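PDB 1SG1: tumor necrosis factor receptor superfamily member 16 from Rattus norvegicus, which binds nerve growth factor and other neurotrophins as a low-affinity cell-surface receptor, through an extracellular part built of cysteine-rich repeats. Local coordinates for residues K17-G22 / N32-E37. Sequence-based numbering, arbitrary orientation.
Sequences KACNLG and NQTVCE
Cys19 and Cys36 are joined by a disulfide, SG to SG 2.0 Å, with a torsion of -89° about the S-S bond. Both CB atoms point toward the other segment, and in both cysteines SG stands anti to the carbonyl carbon, beside the backbone N, which brings the two sulfurs together. Cys19 is buried and its side chain also touches Val25 on strand 23-27, which pairs antiparallel with strand 35-38. The methyl CG2 of Thr34 lies against the sulfur, 3.9 Å from Cys19 SG. Thr34 OG1 comes 3.0 Å from Lys17 O. The bend of Gln33 at chi2 (-53°), which places CD, helps bring its amide to Lys17. Gln33 OE1 accepts the backbone N-H of Lys17, OE1 to N 3.0 Å. The donor lies in the carbonyl plane, and the N-H...O angle is 145°. Gln33 OE1 also sits 3.2 Å from Lys17 CG, where the two side chains cross obliquely. An alanine at Gln33 would probably leave the Lys17 N-H without this acceptor and uncover the lysine CG. The disulfide is one of the cross-links of the cysteine-rich fold of TNF receptors. Here one covalent bond ties the loop 17-22 to the strand, while the amide of Gln33 adds a polar grip near the surface.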
ATOM      1  N   LYS C  17      16.554 -29.378  19.444  1.00 65.20           N
ATOM      2  CA  LYS C  17      16.136 -27.990  19.602  1.00 63.54           C
ATOM      3  C   LYS C  17      15.482 -27.590  18.290  1.00 61.12           C
ATOM      4  O   LYS C  17      15.728 -28.210  17.257  1.00 59.89           O
ATOM      5  CB  LYS C  17      17.336 -27.077  19.857  1.00 65.93           C
ATOM      6  CG  LYS C  17      17.959 -27.217  21.229  1.00 70.08           C
ATOM      7  CD  LYS C  17      19.200 -26.336  21.350  1.00 72.87           C
ATOM      8  CE  LYS C  17      19.655 -26.205  22.799  1.00 74.51           C
ATOM      9  NZ  LYS C  17      18.620 -25.523  23.639  1.00 75.58           N
ATOM     10  N   ALA C  18      14.654 -26.554  18.322  1.00 58.30           N
ATOM     11  CA  ALA C  18      13.987 -26.115  17.109  1.00 57.97           C
ATOM     12  C   ALA C  18      14.456 -24.747  16.631  1.00 55.38           C
ATOM     13  O   ALA C  18      14.790 -23.877  17.431  1.00 49.56           O
ATOM     14  CB  ALA C  18      12.462 -26.114  17.312  1.00 58.90           C
ATOM     15  N   CYS C  19      14.475 -24.578  15.295  1.00 56.23           N
ATOM     16  CA  CYS C  19      14.875 -23.325  14.664  1.00 57.06           C
ATOM     17  C   CYS C  19      13.655 -22.421  14.664  1.00 56.71           C
ATOM     18  O   CYS C  19      12.693 -22.649  13.941  1.00 53.90           O
ATOM     19  CB  CYS C  19      15.349 -23.558  13.232  1.00 57.88           C
ATOM     20  SG  CYS C  19      16.770 -24.683  13.124  1.00 55.71           S
ATOM     21  N   ASN C  20      13.718 -21.404  15.505  1.00 57.60           N
ATOM     22  CA  ASN C  20      12.651 -20.438  15.675  1.00 59.16           C
ATOM     23  C   ASN C  20      12.212 -19.713  14.402  1.00 57.45           C
ATOM     24  O   ASN C  20      12.565 -20.097  13.285  1.00 55.72           O
ATOM     25  CB  ASN C  20      13.072 -19.429  16.749  1.00 63.50           C
ATOM     26  CG  ASN C  20      14.552 -19.059  16.662  1.00 68.35           C
ATOM     27  OD1 ASN C  20      15.060 -18.303  17.495  1.00 72.23           O
ATOM     28  ND2 ASN C  20      15.251 -19.592  15.654  1.00 69.06           N
ATOM     29  N   LEU C  21      11.416 -18.669  14.594  1.00 56.63           N
ATOM     30  CA  LEU C  21      10.895 -17.863  13.496  1.00 57.48           C
ATOM     31  C   LEU C  21      12.002 -17.023  12.879  1.00 58.11           C
ATOM     32  O   LEU C  21      12.711 -16.309  13.586  1.00 57.10           O
ATOM     33  CB  LEU C  21       9.797 -16.946  14.026  1.00 57.96           C
ATOM     34  CG  LEU C  21       8.450 -16.875  13.318  1.00 56.31           C
ATOM     35  CD1 LEU C  21       7.916 -18.274  12.996  1.00 54.26           C
ATOM     36  CD2 LEU C  21       7.507 -16.114  14.233  1.00 55.09           C
ATOM     37  N   GLY C  22      12.152 -17.108  11.562  1.00 58.91           N
ATOM     38  CA  GLY C  22      13.182 -16.333  10.900  1.00 61.75           C
ATOM     39  C   GLY C  22      14.497 -17.063  10.763  1.00 63.93           C
ATOM     40  O   GLY C  22      15.454 -16.534  10.208  1.00 63.81           O
ATOM     41  N   ASN C  32      23.954 -35.152  16.321  1.00 68.39           N
ATOM     42  CA  ASN C  32      24.044 -33.983  17.191  1.00 65.14           C
ATOM     43  C   ASN C  32      22.729 -33.191  17.307  1.00 62.99           C
ATOM     44  O   ASN C  32      21.741 -33.491  16.641  1.00 60.09           O
ATOM     45  CB  ASN C  32      25.184 -33.073  16.691  1.00 65.51           C
ATOM     46  CG  ASN C  32      26.486 -33.846  16.412  1.00 64.34           C
ATOM     47  OD1 ASN C  32      27.345 -33.985  17.284  1.00 63.98           O
ATOM     48  ND2 ASN C  32      26.621 -34.357  15.190  1.00 62.19           N
ATOM     49  N   GLN C  33      22.755 -32.172  18.161  1.00 61.71           N
ATOM     50  CA  GLN C  33      21.612 -31.299  18.460  1.00 61.46           C
ATOM     51  C   GLN C  33      20.680 -30.825  17.342  1.00 61.87           C
ATOM     52  O   GLN C  33      19.604 -31.384  17.164  1.00 62.87           O
ATOM     53  CB  GLN C  33      22.099 -30.066  19.224  1.00 61.49           C
ATOM     54  CG  GLN C  33      21.743 -30.049  20.701  1.00 59.64           C
ATOM     55  CD  GLN C  33      20.259 -30.257  20.953  1.00 61.92           C
ATOM     56  OE1 GLN C  33      19.414 -29.860  20.147  1.00 60.54           O
ATOM     57  NE2 GLN C  33      19.931 -30.872  22.088  1.00 62.95           N
ATOM     58  N   THR C  34      21.080 -29.754  16.656  1.00 60.72           N
ATOM     59  CA  THR C  34      20.346 -29.119  15.548  1.00 60.03           C
ATOM     60  C   THR C  34      21.096 -27.847  15.229  1.00 59.21           C
ATOM     61  O   THR C  34      21.412 -27.075  16.139  1.00 58.56           O
ATOM     62  CB  THR C  34      18.938 -28.619  15.915  1.00 58.27           C
ATOM     63  OG1 THR C  34      18.110 -29.713  16.295  1.00 66.04           O
ATOM     64  CG2 THR C  34      18.298 -27.918  14.716  1.00 55.75           C
ATOM     65  N   VAL C  35      21.370 -27.605  13.954  1.00 59.24           N
ATOM     66  CA  VAL C  35      22.056 -26.379  13.585  1.00 59.87           C
ATOM     67  C   VAL C  35      21.134 -25.438  12.802  1.00 59.38           C
ATOM     68  O   VAL C  35      20.686 -25.740  11.694  1.00 56.03           O
ATOM     69  CB  VAL C  35      23.372 -26.681  12.814  1.00 60.52           C
ATOM     70  CG1 VAL C  35      23.115 -27.672  11.734  1.00 61.45           C
ATOM     71  CG2 VAL C  35      23.972 -25.397  12.251  1.00 61.83           C
ATOM     72  N   CYS C  36      20.847 -24.296  13.425  1.00 60.57           N
ATOM     73  CA  CYS C  36      19.987 -23.262  12.854  1.00 61.70           C
ATOM     74  C   CYS C  36      20.771 -22.034  12.405  1.00 62.46           C
ATOM     75  O   CYS C  36      21.625 -21.527  13.135  1.00 65.04           O
ATOM     76  CB  CYS C  36      18.973 -22.784  13.894  1.00 60.30           C
ATOM     77  SG  CYS C  36      17.946 -24.072  14.664  1.00 62.26           S
ATOM     78  N   GLU C  37      20.485 -21.558  11.224  1.00 61.46           N
ATOM     79  CA  GLU C  37      21.102 -20.318  10.784  1.00 59.61           C
ATOM     80  C   GLU C  37      19.984 -19.408  10.270  1.00 55.82           C
ATOM     81  O   GLU C  37      18.996 -19.879   9.717  1.00 52.04           O
ATOM     82  CB  GLU C  37      22.146 -20.564   9.690  1.00 63.60           C
ATOM     83  CG  GLU C  37      21.579 -20.787   8.301  1.00 68.82           C
ATOM     84  CD  GLU C  37      22.660 -20.859   7.231  1.00 72.26           C
ATOM     85  OE1 GLU C  37      23.326 -21.913   7.113  1.00 73.68           O
ATOM     86  OE2 GLU C  37      22.850 -19.852   6.513  1.00 74.11           O
TER